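Local structure of 336aa long hypothetical dTDP-glucose 4,6-dehydratase (Pyrococcus horikoshii, 2HUN) at residues F14-H27 with L218-V230. The protein binds NAD(+) and probably acts as a dTDP-glucose 4,6-dehydratase, a Rossmann-fold lyase. Numbering follows the deposited sequence.
Sequences FIGSNFIRYILEKH and LYVEDHVRAIELV. With NAD (nicotinamide-adenine-dinucleotide), chain C.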
ATOM      1  N   PHE A  14       8.589   5.723 -21.607  1.00 24.10           N
ATOM      2  CA  PHE A  14       9.195   4.542 -22.224  1.00 23.62           C
ATOM      3  C   PHE A  14       8.208   3.432 -22.583  1.00 24.01           C
ATOM      4  O   PHE A  14       7.978   3.143 -23.762  1.00 25.23           O
ATOM      5  CB  PHE A  14      10.293   4.011 -21.288  1.00 24.44           C
ATOM      6  CG  PHE A  14      10.838   2.649 -21.658  1.00 23.96           C
ATOM      7  CD1 PHE A  14      11.003   2.270 -22.981  1.00 24.43           C
ATOM      8  CD2 PHE A  14      11.244   1.766 -20.662  1.00 25.45           C
ATOM      9  CE1 PHE A  14      11.567   1.029 -23.313  1.00 26.02           C
ATOM     10  CE2 PHE A  14      11.810   0.524 -20.984  1.00 26.56           C
ATOM     11  CZ  PHE A  14      11.970   0.160 -22.314  1.00 25.13           C
ATOM     12  N   ILE A  15       7.619   2.810 -21.572  1.00 23.91           N
ATOM     13  CA  ILE A  15       6.682   1.715 -21.806  1.00 23.55           C
ATOM     14  C   ILE A  15       5.361   2.200 -22.395  1.00 21.56           C
ATOM     15  O   ILE A  15       4.779   1.534 -23.251  1.00 21.44           O
ATOM     16  CB  ILE A  15       6.412   0.936 -20.496  1.00 24.37           C
ATOM     17  CG1 ILE A  15       7.739   0.412 -19.938  1.00 27.19           C
ATOM     18  CG2 ILE A  15       5.452  -0.225 -20.758  1.00 24.99           C
ATOM     19  CD1 ILE A  15       7.628  -0.244 -18.570  1.00 26.95           C
ATOM     20  N   GLY A  16       4.894   3.362 -21.942  1.00 22.96           N
ATOM     21  CA  GLY A  16       3.646   3.904 -22.452  1.00 22.25           C
ATOM     22  C   GLY A  16       3.681   4.095 -23.960  1.00 24.10           C
ATOM     23  O   GLY A  16       2.749   3.703 -24.662  1.00 24.62           O
ATOM     24  N   SER A  17       4.758   4.698 -24.462  1.00 23.01           N
ATOM     25  CA  SER A  17       4.906   4.930 -25.898  1.00 24.87           C
ATOM     26  C   SER A  17       4.938   3.620 -26.660  1.00 23.65           C
ATOM     27  O   SER A  17       4.290   3.484 -27.694  1.00 23.90           O
ATOM     28  CB  SER A  17       6.185   5.717 -26.189  1.00 25.74           C
ATOM     29  OG  SER A  17       6.036   7.061 -25.780  1.00 30.74           O
ATOM     30  N   ASN A  18       5.709   2.659 -26.167  1.00 23.94           N
ATOM     31  CA  ASN A  18       5.772   1.361 -26.822  1.00 23.95           C
ATOM     32  C   ASN A  18       4.375   0.727 -26.865  1.00 25.12           C
ATOM     33  O   ASN A  18       3.990   0.128 -27.865  1.00 27.13           O
ATOM     34  CB  ASN A  18       6.741   0.443 -26.071  1.00 23.92           C
ATOM     35  CG  ASN A  18       8.177   0.609 -26.535  1.00 23.29           C
ATOM     36  OD1 ASN A  18       8.535   0.183 -27.627  1.00 23.84           O
ATOM     37  ND2 ASN A  18       9.001   1.235 -25.708  1.00 24.92           N
ATOM     38  N   PHE A  19       3.624   0.866 -25.774  1.00 24.62           N
ATOM     39  CA  PHE A  19       2.278   0.307 -25.696  1.00 25.47           C
ATOM     40  C   PHE A  19       1.374   0.942 -26.749  1.00 25.50           C
ATOM     41  O   PHE A  19       0.730   0.244 -27.535  1.00 24.00           O
ATOM     42  CB  PHE A  19       1.679   0.544 -24.304  1.00 24.42           C
ATOM     43  CG  PHE A  19       0.303  -0.052 -24.124  1.00 25.83           C
ATOM     44  CD1 PHE A  19       0.134  -1.430 -23.983  1.00 24.15           C
ATOM     45  CD2 PHE A  19      -0.823   0.764 -24.120  1.00 26.11           C
ATOM     46  CE1 PHE A  19      -1.134  -1.982 -23.841  1.00 23.99           C
ATOM     47  CE2 PHE A  19      -2.098   0.222 -23.978  1.00 25.36           C
ATOM     48  CZ  PHE A  19      -2.253  -1.156 -23.839  1.00 25.14           C
ATOM     49  N   ILE A  20       1.330   2.272 -26.759  1.00 25.40           N
ATOM     50  CA  ILE A  20       0.501   3.001 -27.711  1.00 26.52           C
ATOM     51  C   ILE A  20       0.800   2.648 -29.173  1.00 26.95           C
ATOM     52  O   ILE A  20      -0.119   2.398 -29.946  1.00 29.28           O
ATOM     53  CB  ILE A  20       0.642   4.527 -27.506  1.00 26.24           C
ATOM     54  CG1 ILE A  20       0.047   4.905 -26.145  1.00 21.99           C
ATOM     55  CG2 ILE A  20      -0.040   5.277 -28.655  1.00 23.27           C
ATOM     56  CD1 ILE A  20       0.177   6.378 -25.763  1.00 22.83           C
ATOM     57  N   ARG A  21       2.074   2.621 -29.555  1.00 27.70           N
ATOM     58  CA  ARG A  21       2.431   2.284 -30.933  1.00 29.58           C
ATOM     59  C   ARG A  21       1.943   0.867 -31.261  1.00 30.87           C
ATOM     60  O   ARG A  21       1.348   0.619 -32.316  1.00 29.38           O
ATOM     61  CB  ARG A  21       3.951   2.371 -31.127  1.00 31.39           C
ATOM     62  CG  ARG A  21       4.401   2.282 -32.588  1.00 36.46           C
ATOM     63  CD  ARG A  21       5.889   2.602 -32.730  1.00 39.02           C
ATOM     64  NE  ARG A  21       6.231   3.923 -32.199  1.00 38.82           N
ATOM     65  CZ  ARG A  21       6.139   5.062 -32.887  1.00 41.99           C
ATOM     66  NH1 ARG A  21       5.714   5.056 -34.145  1.00 41.87           N
ATOM     67  NH2 ARG A  21       6.472   6.214 -32.315  1.00 41.06           N
ATOM     68  N   TYR A  22       2.201  -0.059 -30.345  1.00 29.43           N
ATOM     69  CA  TYR A  22       1.786  -1.447 -30.515  1.00 30.20           C
ATOM     70  C   TYR A  22       0.262  -1.542 -30.666  1.00 30.21           C
ATOM     71  O   TYR A  22      -0.253  -2.138 -31.612  1.00 29.69           O
ATOM     72  CB  TYR A  22       2.231  -2.265 -29.300  1.00 28.52           C
ATOM     73  CG  TYR A  22       1.764  -3.699 -29.313  1.00 29.34           C
ATOM     74  CD1 TYR A  22       2.516  -4.689 -29.939  1.00 27.90           C
ATOM     75  CD2 TYR A  22       0.566  -4.067 -28.690  1.00 28.63           C
ATOM     76  CE1 TYR A  22       2.090  -6.023 -29.941  1.00 29.04           C
ATOM     77  CE2 TYR A  22       0.132  -5.391 -28.688  1.00 28.36           C
ATOM     78  CZ  TYR A  22       0.898  -6.361 -29.314  1.00 29.25           C
ATOM     79  OH  TYR A  22       0.476  -7.669 -29.318  1.00 32.90           O
ATOM     80  N   ILE A  23      -0.457  -0.954 -29.720  1.00 31.94           N
ATOM     81  CA  ILE A  23      -1.914  -0.985 -29.740  1.00 34.33           C
ATOM     82  C   ILE A  23      -2.536  -0.444 -31.028  1.00 35.08           C
ATOM     83  O   ILE A  23      -3.398  -1.093 -31.622  1.00 36.34           O
ATOM     84  CB  ILE A  23      -2.489  -0.223 -28.520  1.00 35.06           C
ATOM     85  CG1 ILE A  23      -2.528  -1.162 -27.311  1.00 36.92           C
ATOM     86  CG2 ILE A  23      -3.861   0.353 -28.838  1.00 37.42           C
ATOM     87  CD1 ILE A  23      -3.173  -2.520 -27.593  1.00 35.04           C
ATOM     88  N   LEU A  24      -2.107   0.739 -31.459  1.00 35.25           N
ATOM     89  CA  LEU A  24      -2.653   1.330 -32.678  1.00 35.85           C
ATOM     90  C   LEU A  24      -2.269   0.524 -33.913  1.00 36.86           C
ATOM     91  O   LEU A  24      -2.995   0.507 -34.905  1.00 37.73           O
ATOM     92  CB  LEU A  24      -2.177   2.779 -32.831  1.00 33.35           C
ATOM     93  CG  LEU A  24      -2.731   3.749 -31.785  1.00 33.65           C
ATOM     94  CD1 LEU A  24      -2.129   5.132 -31.978  1.00 33.43           C
ATOM     95  CD2 LEU A  24      -4.245   3.800 -31.901  1.00 32.92           C
ATOM     96  N   GLU A  25      -1.133  -0.156 -33.847  1.00 37.75           N
ATOM     97  CA  GLU A  25      -0.682  -0.953 -34.973  1.00 40.23           C
ATOM     98  C   GLU A  25      -1.459  -2.256 -35.088  1.00 40.18           C
ATOM     99  O   GLU A  25      -1.823  -2.669 -36.185  1.00 39.96           O
ATOM    100  CB  GLU A  25       0.810  -1.243 -34.836  1.00 42.22           C
ATOM    101  CG  GLU A  25       1.429  -1.893 -36.050  1.00 46.98           C
ATOM    102  CD  GLU A  25       2.942  -1.842 -36.014  1.00 50.03           C
ATOM    103  OE1 GLU A  25       3.493  -0.733 -35.820  1.00 51.77           O
ATOM    104  OE2 GLU A  25       3.579  -2.904 -36.181  1.00 52.07           O
ATOM    105  N   LYS A  26      -1.726  -2.897 -33.953  1.00 41.39           N
ATOM    106  CA  LYS A  26      -2.453  -4.169 -33.944  1.00 42.19           C
ATOM    107  C   LYS A  26      -3.971  -4.058 -34.016  1.00 41.90           C
ATOM    108  O   LYS A  26      -4.643  -5.009 -34.410  1.00 41.90           O
ATOM    109  CB  LYS A  26      -2.082  -4.976 -32.699  1.00 43.42           C
ATOM    110  CG  LYS A  26      -0.897  -5.908 -32.892  1.00 47.49           C
ATOM    111  CD  LYS A  26       0.351  -5.157 -33.323  1.00 49.78           C
ATOM    112  CE  LYS A  26       1.469  -6.129 -33.672  1.00 50.52           C
ATOM    113  NZ  LYS A  26       1.058  -7.042 -34.774  1.00 52.27           N
ATOM    114  N   HIS A  27      -4.514  -2.908 -33.633  1.00 40.68           N
ATOM    115  CA  HIS A  27      -5.959  -2.724 -33.640  1.00 40.13           C
ATOM    116  C   HIS A  27      -6.385  -1.512 -34.465  1.00 39.58           C
ATOM    117  O   HIS A  27      -6.515  -0.411 -33.940  1.00 38.92           O
ATOM    118  CB  HIS A  27      -6.455  -2.581 -32.201  1.00 39.76           C
ATOM    119  CG  HIS A  27      -6.153  -3.767 -31.337  1.00 39.83           C
ATOM    120  ND1 HIS A  27      -6.792  -4.979 -31.487  1.00 40.72           N
ATOM    121  CD2 HIS A  27      -5.269  -3.930 -30.326  1.00 37.89           C
ATOM    122  CE1 HIS A  27      -6.314  -5.838 -30.604  1.00 39.20           C
ATOM    123  NE2 HIS A  27      -5.389  -5.226 -29.888  1.00 40.40           N
ATOM    124  N   LEU A 218      13.020  -8.086 -19.231  1.00 24.64           N
ATOM    125  CA  LEU A 218      11.855  -8.343 -20.068  1.00 24.19           C
ATOM    126  C   LEU A 218      11.793  -7.373 -21.246  1.00 22.93           C
ATOM    127  O   LEU A 218      11.734  -6.158 -21.044  1.00 22.95           O
ATOM    128  CB  LEU A 218      10.591  -8.201 -19.211  1.00 25.22           C
ATOM    129  CG  LEU A 218       9.205  -8.328 -19.845  1.00 24.68           C
ATOM    130  CD1 LEU A 218       8.970  -9.760 -20.278  1.00 24.71           C
ATOM    131  CD2 LEU A 218       8.152  -7.904 -18.831  1.00 27.37           C
ATOM    132  N   TYR A 219      11.799  -7.899 -22.470  1.00 23.59           N
ATOM    133  CA  TYR A 219      11.717  -7.032 -23.648  1.00 23.93           C
ATOM    134  C   TYR A 219      10.406  -6.253 -23.552  1.00 23.22           C
ATOM    135  O   TYR A 219       9.350  -6.838 -23.324  1.00 24.58           O
ATOM    136  CB  TYR A 219      11.749  -7.851 -24.942  1.00 24.28           C
ATOM    137  CG  TYR A 219      11.849  -6.986 -26.186  1.00 25.85           C
ATOM    138  CD1 TYR A 219      12.895  -6.073 -26.340  1.00 25.41           C
ATOM    139  CD2 TYR A 219      10.877  -7.050 -27.189  1.00 26.02           C
ATOM    140  CE1 TYR A 219      12.968  -5.239 -27.454  1.00 27.29           C
ATOM    141  CE2 TYR A 219      10.942  -6.221 -28.307  1.00 28.16           C
ATOM    142  CZ  TYR A 219      11.989  -5.314 -28.430  1.00 27.81           C
ATOM    143  OH  TYR A 219      12.039  -4.465 -29.508  1.00 27.43           O
ATOM    144  N   VAL A 220      10.474  -4.936 -23.719  1.00 22.88           N
ATOM    145  CA  VAL A 220       9.286  -4.100 -23.588  1.00 21.75           C
ATOM    146  C   VAL A 220       8.076  -4.559 -24.401  1.00 23.59           C
ATOM    147  O   VAL A 220       6.951  -4.526 -23.901  1.00 22.31           O
ATOM    148  CB  VAL A 220       9.601  -2.612 -23.918  1.00 22.66           C
ATOM    149  CG1 VAL A 220       9.914  -2.442 -25.409  1.00 21.37           C
ATOM    150  CG2 VAL A 220       8.428  -1.732 -23.499  1.00 18.98           C
ATOM    151  N   GLU A 221       8.280  -4.998 -25.640  1.00 23.81           N
ATOM    152  CA  GLU A 221       7.133  -5.444 -26.432  1.00 27.18           C
ATOM    153  C   GLU A 221       6.427  -6.631 -25.759  1.00 28.38           C
ATOM    154  O   GLU A 221       5.199  -6.760 -25.846  1.00 27.74           O
ATOM    155  CB  GLU A 221       7.550  -5.832 -27.857  1.00 27.09           C
ATOM    156  CG  GLU A 221       6.363  -5.988 -28.809  1.00 30.63           C
ATOM    157  CD  GLU A 221       6.753  -6.587 -30.148  1.00 33.34           C
ATOM    158  OE1 GLU A 221       7.699  -6.072 -30.779  1.00 37.28           O
ATOM    159  OE2 GLU A 221       6.116  -7.574 -30.576  1.00 34.17           O
ATOM    160  N   ASP A 222       7.200  -7.493 -25.094  1.00 27.48           N
ATOM    161  CA  ASP A 222       6.626  -8.643 -24.398  1.00 26.79           C
ATOM    162  C   ASP A 222       5.808  -8.171 -23.199  1.00 25.66           C
ATOM    163  O   ASP A 222       4.787  -8.770 -22.862  1.00 24.34           O
ATOM    164  CB  ASP A 222       7.721  -9.605 -23.926  1.00 26.57           C
ATOM    165  CG  ASP A 222       8.045 -10.668 -24.955  1.00 26.12           C
ATOM    166  OD1 ASP A 222       7.122 -11.096 -25.681  1.00 24.91           O
ATOM    167  OD2 ASP A 222       9.219 -11.088 -25.027  1.00 27.09           O
ATOM    168  N   HIS A 223       6.269  -7.110 -22.542  1.00 24.11           N
ATOM    169  CA  HIS A 223       5.539  -6.555 -21.413  1.00 24.02           C
ATOM    170  C   HIS A 223       4.228  -6.030 -22.002  1.00 24.02           C
ATOM    171  O   HIS A 223       3.143  -6.294 -21.482  1.00 24.18           O
ATOM    172  CB  HIS A 223       6.324  -5.405 -20.766  1.00 22.79           C
ATOM    173  CG  HIS A 223       5.610  -4.743 -19.620  1.00 23.11           C
ATOM    174  ND1 HIS A 223       5.879  -3.448 -19.224  1.00 20.98           N
ATOM    175  CD2 HIS A 223       4.651  -5.201 -18.777  1.00 20.03           C
ATOM    176  CE1 HIS A 223       5.114  -3.136 -18.192  1.00 23.30           C
ATOM    177  NE2 HIS A 223       4.360  -4.184 -17.901  1.00 19.90           N
ATOM    178  N   VAL A 224       4.344  -5.302 -23.108  1.00 24.85           N
ATOM    179  CA  VAL A 224       3.194  -4.728 -23.803  1.00 23.84           C
ATOM    180  C   VAL A 224       2.166  -5.796 -24.166  1.00 24.50           C
ATOM    181  O   VAL A 224       0.967  -5.603 -23.965  1.00 24.18           O
ATOM    182  CB  VAL A 224       3.648  -3.982 -25.088  1.00 26.37           C
ATOM    183  CG1 VAL A 224       2.475  -3.786 -26.027  1.00 26.41           C
ATOM    184  CG2 VAL A 224       4.231  -2.618 -24.715  1.00 26.79           C
ATOM    185  N   ARG A 225       2.638  -6.923 -24.692  1.00 23.90           N
ATOM    186  CA  ARG A 225       1.748  -8.014 -25.072  1.00 23.57           C
ATOM    187  C   ARG A 225       1.022  -8.557 -23.848  1.00 25.14           C
ATOM    188  O   ARG A 225      -0.169  -8.895 -23.919  1.00 25.30           O
ATOM    189  CB  ARG A 225       2.540  -9.127 -25.771  1.00 26.16           C
ATOM    190  CG  ARG A 225       2.960  -8.764 -27.200  1.00 26.17           C
ATOM    191  CD  ARG A 225       3.970  -9.752 -27.783  1.00 27.56           C
ATOM    192  NE  ARG A 225       4.408  -9.367 -29.127  1.00 27.55           N
ATOM    193  CZ  ARG A 225       3.691  -9.542 -30.237  1.00 31.84           C
ATOM    194  NH1 ARG A 225       2.489 -10.104 -30.178  1.00 31.94           N
ATOM    195  NH2 ARG A 225       4.168  -9.140 -31.410  1.00 31.85           N
ATOM    196  N   ALA A 226       1.738  -8.632 -22.726  1.00 23.01           N
ATOM    197  CA  ALA A 226       1.153  -9.106 -21.479  1.00 21.10           C
ATOM    198  C   ALA A 226       0.058  -8.140 -21.016  1.00 21.25           C
ATOM    199  O   ALA A 226      -1.026  -8.570 -20.636  1.00 22.06           O
ATOM    200  CB  ALA A 226       2.231  -9.230 -20.401  1.00 18.95           C
ATOM    201  N   ILE A 227       0.342  -6.840 -21.039  1.00 19.86           N
ATOM    202  CA  ILE A 227      -0.649  -5.850 -20.626  1.00 19.92           C
ATOM    203  C   ILE A 227      -1.909  -5.983 -21.486  1.00 22.36           C
ATOM    204  O   ILE A 227      -3.031  -5.959 -20.972  1.00 23.60           O
ATOM    205  CB  ILE A 227      -0.092  -4.405 -20.750  1.00 18.98           C
ATOM    206  CG1 ILE A 227       1.058  -4.204 -19.756  1.00 21.61           C
ATOM    207  CG2 ILE A 227      -1.213  -3.388 -20.506  1.00 18.70           C
ATOM    208  CD1 ILE A 227       1.689  -2.810 -19.766  1.00 21.22           C
ATOM    209  N   GLU A 228      -1.717  -6.127 -22.793  1.00 22.75           N
ATOM    210  CA  GLU A 228      -2.837  -6.276 -23.717  1.00 24.19           C
ATOM    211  C   GLU A 228      -3.686  -7.468 -23.298  1.00 25.38           C
ATOM    212  O   GLU A 228      -4.914  -7.377 -23.210  1.00 22.01           O
ATOM    213  CB  GLU A 228      -2.332  -6.495 -25.150  1.00 26.53           C
ATOM    214  CG  GLU A 228      -3.429  -6.905 -26.141  1.00 30.45           C
ATOM    215  CD  GLU A 228      -2.922  -7.113 -27.564  1.00 32.34           C
ATOM    216  OE1 GLU A 228      -1.874  -7.770 -27.745  1.00 34.94           O
ATOM    217  OE2 GLU A 228      -3.585  -6.633 -28.507  1.00 32.21           O
ATOM    218  N   LEU A 229      -3.014  -8.587 -23.040  1.00 25.67           N
ATOM    219  CA  LEU A 229      -3.672  -9.818 -22.640  1.00 26.40           C
ATOM    220  C   LEU A 229      -4.456  -9.622 -21.344  1.00 24.88           C
ATOM    221  O   LEU A 229      -5.597 -10.062 -21.233  1.00 23.89           O
ATOM    222  CB  LEU A 229      -2.620 -10.919 -22.463  1.00 29.04           C
ATOM    223  CG  LEU A 229      -3.061 -12.361 -22.692  1.00 32.86           C
ATOM    224  CD1 LEU A 229      -3.788 -12.480 -24.027  1.00 32.57           C
ATOM    225  CD2 LEU A 229      -1.827 -13.261 -22.682  1.00 34.95           C
ATOM    226  N   VAL A 230      -3.831  -8.972 -20.365  1.00 23.73           N
ATOM    227  CA  VAL A 230      -4.472  -8.710 -19.083  1.00 22.78           C
ATOM    228  C   VAL A 230      -5.682  -7.794 -19.299  1.00 23.10           C
ATOM    229  O   VAL A 230      -6.723  -7.983 -18.686  1.00 22.87           O
ATOM    230  CB  VAL A 230      -3.482  -8.039 -18.083  1.00 21.23           C
ATOM    231  CG1 VAL A 230      -4.233  -7.543 -16.847  1.00 19.93           C
ATOM    232  CG2 VAL A 230      -2.412  -9.036 -17.660  1.00 21.49           C
TER
HETATM  233  PA  NAD C 801       8.926   6.771 -17.528  1.00 29.81           P
HETATM  234  O1A NAD C 801       9.573   7.511 -16.433  1.00 30.66           O
HETATM  235  O2A NAD C 801       9.657   6.568 -18.810  1.00 28.28           O
HETATM  236  O5B NAD C 801       7.564   7.542 -17.879  1.00 29.61           O
HETATM  237  C5B NAD C 801       6.556   7.854 -16.907  1.00 25.98           C
HETATM  238  C4B NAD C 801       5.537   8.696 -17.686  1.00 25.67           C
HETATM  239  O4B NAD C 801       4.424   9.044 -16.840  1.00 26.08           O
HETATM  240  C3B NAD C 801       6.167  10.032 -18.174  1.00 23.84           C
HETATM  241  O3B NAD C 801       5.819  10.276 -19.547  1.00 25.94           O
HETATM  242  C2B NAD C 801       5.621  11.061 -17.167  1.00 26.35           C
HETATM  243  O2B NAD C 801       5.530  12.411 -17.623  1.00 24.19           O
HETATM  244  C1B NAD C 801       4.264  10.459 -16.801  1.00 26.08           C
HETATM  245  N9A NAD C 801       3.772  10.846 -15.460  1.00 26.35           N
HETATM  246  C8A NAD C 801       4.397  10.730 -14.274  1.00 29.07           C
HETATM  247  N7A NAD C 801       3.604  11.197 -13.311  1.00 27.53           N
HETATM  248  C5A NAD C 801       2.469  11.613 -13.864  1.00 25.53           C
HETATM  249  C6A NAD C 801       1.269  12.198 -13.374  1.00 26.02           C
HETATM  250  N6A NAD C 801       1.059  12.465 -12.091  1.00 25.53           N
HETATM  251  N1A NAD C 801       0.266  12.505 -14.324  1.00 25.38           N
HETATM  252  C2A NAD C 801       0.469  12.239 -15.686  1.00 25.20           C
HETATM  253  N3A NAD C 801       1.601  11.690 -16.147  1.00 26.48           N
HETATM  254  C4A NAD C 801       2.572  11.386 -15.248  1.00 25.68           C
HETATM  255  O3  NAD C 801       8.734   5.309 -16.935  1.00 28.75           O
HETATM  256  PN  NAD C 801       8.189   3.919 -17.462  1.00 27.11           P
HETATM  257  O1N NAD C 801       9.374   3.034 -17.279  1.00 26.85           O
HETATM  258  O2N NAD C 801       7.687   4.006 -18.849  1.00 24.88           O
HETATM  259  O5D NAD C 801       7.108   3.453 -16.354  1.00 28.72           O
HETATM  260  C5D NAD C 801       5.744   3.136 -16.646  1.00 26.52           C
HETATM  261  C4D NAD C 801       5.155   2.325 -15.463  1.00 27.11           C
HETATM  262  O4D NAD C 801       5.716   1.003 -15.422  1.00 24.92           O
HETATM  263  C3D NAD C 801       5.410   2.991 -14.105  1.00 26.37           C
HETATM  264  O3D NAD C 801       4.191   2.911 -13.321  1.00 26.82           O
HETATM  265  C2D NAD C 801       6.555   2.135 -13.494  1.00 25.82           C
HETATM  266  O2D NAD C 801       6.465   2.145 -12.066  1.00 27.39           O
HETATM  267  C1D NAD C 801       6.288   0.775 -14.120  1.00 26.83           C
HETATM  268  N1N NAD C 801       7.476  -0.092 -14.265  1.00 27.36           N
HETATM  269  C2N NAD C 801       8.550   0.219 -15.164  1.00 27.12           C
HETATM  270  C3N NAD C 801       9.639  -0.666 -15.252  1.00 28.60           C
HETATM  271  C7N NAD C 801      10.826  -0.402 -16.207  1.00 28.92           C
HETATM  272  O7N NAD C 801      11.665  -1.296 -16.373  1.00 28.14           O
HETATM  273  N7N NAD C 801      10.912   0.762 -16.838  1.00 24.58           N
HETATM  274  C4N NAD C 801       9.669  -1.842 -14.459  1.00 27.77           C
HETATM  275  C5N NAD C 801       8.604  -2.129 -13.579  1.00 28.23           C
HETATM  276  C6N NAD C 801       7.502  -1.265 -13.473  1.00 27.58           C
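Y22 reaches from helix 14-26 into helix 220-230 and sits as a knob among E221, V224, R225 and E228. A tyrosine suits the place, joining a flat ring to a hydroxyl that reaches E228. With CG anti to the backbone N (chi1 176°), its ring brings one face onto V224 CG1, 3.3 Å from Y22 CD2, and lies roughly upright over the R225 guanidinium, CE1 above its centre. The beta-branched V224 divides its methyls at the crossing, CG1 against Y22 and CG2 on F19 CA; beyond it F19 CE1 meets I227 CG2 at 3.6 Å. Nearer the cofactor, V220 wedges its two methyls against the N18 amide and its CB against F14 CZ, and I15 CG2 packs on H223, whose ND1 is hydrogen-bonded to N181.

At the far end E228, extended, spends both oxygens: Y22 OH donates to OE1 (2.8 Å) and H27 NE2 to OE2 (2.7 Å). Alongside the Y22 ring, R225 makes a salt bridge to E221, gripping OE2 side-on through NE and NH2; Y298 also hydrogen-bonds this oxygen. Were Y22 an alanine, E228 OE1 would probably lose this donor and V224 CG1 its covering ring.

F14 N and I15 N donate to NAD O2A and O2N, 3.1 and 3.0 Å away; such helix-start amides on dinucleotide phosphates are characteristic of the Rossmann fold.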